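Local coordinates for D-alanyl-D-alanine carboxypeptidase (Streptococcus pneumoniae R6, PDB 1XP4), which probably trims the terminal D-alanine from peptidoglycan precursor peptides, as a serine-type D-Ala-D-Ala carboxypeptidase of the S11 family, at residues S79-I84 with S104-A109. Numbering follows the deposited sequence.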
loop_
_atom_site.group_PDB
_atom_site.type_symbol
_atom_site.label_atom_id
_atom_site.label_comp_id
_atom_site.label_asym_id
_atom_site.label_seq_id
_atom_site.Cartn_x
_atom_site.Cartn_y
_atom_site.Cartn_z
ATOM N N SER A 79 18.312 6.538 22.357
ATOM C CA SER A 79 17.987 7.207 21.121
ATOM C C SER A 79 16.492 7.297 21.270
ATOM O O SER A 79 15.806 6.277 21.314
ATOM C CB SER A 79 18.359 6.358 19.904
ATOM O OG SER A 79 19.754 6.386 19.667
ATOM N N GLU A 80 15.986 8.508 21.427
ATOM C CA GLU A 80 14.558 8.653 21.555
ATOM C C GLU A 80 14.035 8.399 20.152
ATOM O O GLU A 80 13.634 9.303 19.416
ATOM C CB GLU A 80 14.213 10.038 22.104
ATOM C CG GLU A 80 14.823 10.277 23.496
ATOM C CD GLU A 80 14.646 9.084 24.437
ATOM O OE1 GLU A 80 15.072 7.963 24.077
ATOM O OE2 GLU A 80 14.088 9.264 25.542
ATOM N N ALA A 81 14.126 7.123 19.794
ATOM C CA ALA A 81 13.696 6.584 18.517
ATOM C C ALA A 81 12.834 5.415 18.948
ATOM O O ALA A 81 13.289 4.555 19.707
ATOM C CB ALA A 81 14.906 6.082 17.717
ATOM N N SER A 82 11.589 5.387 18.488
ATOM C CA SER A 82 10.688 4.313 18.869
ATOM C C SER A 82 11.339 2.953 18.653
ATOM O O SER A 82 11.632 2.546 17.527
ATOM C CB SER A 82 9.362 4.426 18.106
ATOM O OG SER A 82 9.564 4.789 16.754
ATOM N N ASN A 83 11.590 2.272 19.762
ATOM C CA ASN A 83 12.212 0.964 19.749
ATOM C C ASN A 83 11.695 0.149 20.919
ATOM O O ASN A 83 10.829 0.594 21.674
ATOM C CB ASN A 83 13.729 1.087 19.873
ATOM C CG ASN A 83 14.445 0.911 18.552
ATOM O OD1 ASN A 83 14.189 -0.040 17.812
ATOM N ND2 ASN A 83 15.366 1.821 18.257
ATOM N N ILE A 84 12.245 -1.048 21.063
ATOM C CA ILE A 84 11.866 -1.955 22.131
ATOM C C ILE A 84 13.137 -2.681 22.553
ATOM O O ILE A 84 14.078 -2.805 21.771
ATOM C CB ILE A 84 10.813 -2.977 21.641
ATOM C CG1 ILE A 84 11.395 -3.838 20.520
ATOM C CG2 ILE A 84 9.588 -2.250 21.121
ATOM C CD1 ILE A 84 10.419 -4.832 19.945
ATOM N N SER A 104 6.921 0.211 15.081
ATOM C CA SER A 104 7.818 1.108 14.374
ATOM C C SER A 104 9.233 1.068 14.964
ATOM O O SER A 104 9.972 2.056 14.907
ATOM C CB SER A 104 7.267 2.540 14.421
ATOM O OG SER A 104 7.946 3.387 13.500
ATOM N N ALA A 105 9.609 -0.076 15.526
ATOM C CA ALA A 105 10.948 -0.244 16.097
ATOM C C ALA A 105 12.002 -0.067 15.002
ATOM O O ALA A 105 12.041 -0.840 14.037
ATOM C CB ALA A 105 11.075 -1.625 16.718
ATOM N N ASN A 106 12.863 0.935 15.152
ATOM C CA ASN A 106 13.896 1.197 14.148
ATOM C C ASN A 106 14.994 0.133 14.095
ATOM O O ASN A 106 15.499 -0.190 13.018
ATOM C CB ASN A 106 14.516 2.581 14.369
ATOM C CG ASN A 106 13.507 3.705 14.192
ATOM O OD1 ASN A 106 12.898 3.841 13.130
ATOM N ND2 ASN A 106 13.325 4.515 15.233
ATOM N N SER A 107 15.370 -0.413 15.247
ATOM C CA SER A 107 16.392 -1.447 15.259
ATOM C C SER A 107 15.867 -2.705 14.594
ATOM O O SER A 107 16.639 -3.522 14.102
ATOM C CB SER A 107 16.843 -1.738 16.678
ATOM O OG SER A 107 17.664 -0.674 17.130
ATOM N N ALA A 108 14.549 -2.858 14.572
ATOM C CA ALA A 108 13.944 -3.999 13.899
ATOM C C ALA A 108 14.178 -3.798 12.392
ATOM O O ALA A 108 14.624 -4.706 11.689
ATOM C CB ALA A 108 12.450 -4.052 14.192
ATOM N N ALA A 109 13.888 -2.592 11.909
ATOM C CA ALA A 109 14.067 -2.265 10.500
ATOM C C ALA A 109 15.519 -2.435 10.072
ATOM O O ALA A 109 15.815 -3.166 9.123
ATOM C CB ALA A 109 13.616 -0.829 10.224
#
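Two backbone N-H groups at the start of helix 106-117 are bound by acceptors of the loop 79-84, and the two bonds differ in how the donor approaches its acceptor. Asn106 N donates to Ser82 O at 3.1 Å, meeting the acceptor nearly along its C=O axis (163°). Ser107 N, one residue on, donates to Asn83 OD1 at 2.8 Å; this bond is straight (165° at the hydrogen) and lands on a lone pair in the plane of the amide. Ala105, at the N-cap position, offers no polar side chain, and both acceptors come from the loop. A third, weak bond runs from Ser82 OG to Ser104 O over 3.3 Å, with OG in the crowded position between its own backbone N and carbonyl carbon (chi1 41°).

Non-polar and C-H contacts fill in around these bonds. The Ala105 CA-H points at Ser82 O from 3.2 Å, so that carbonyl receives an N-H and a C-H together. Ala81 CB lies against the amide nitrogen of Asn106, ND2, while Ile84 CG1 reaches Ala105 CB only loosely, at 4.4 Å.

Three polar atoms of 104-109 have partners outside the two segments. Asn106, its CG anti to the carbonyl carbon, directs OD1 to Lys44 NZ; Ser104 OG bonds to Ser41 OG and, weakly, to Lys44 NZ and Lys224 NZ. Ser107 OG is taken by Pro72 O. Ser104 and Asn106 thus fit the SxN motif of penicillin-binding proteins, beside the predicted nucleophile Ser41 and proton acceptor Lys44. The loop is thus placed as a second shell: by gripping the backbone of Asn106 and Ser107 and, weakly, Ser104 O, it probably helps fix where the motif presents its hydroxyl and amide to the predicted catalytic serine and lysine.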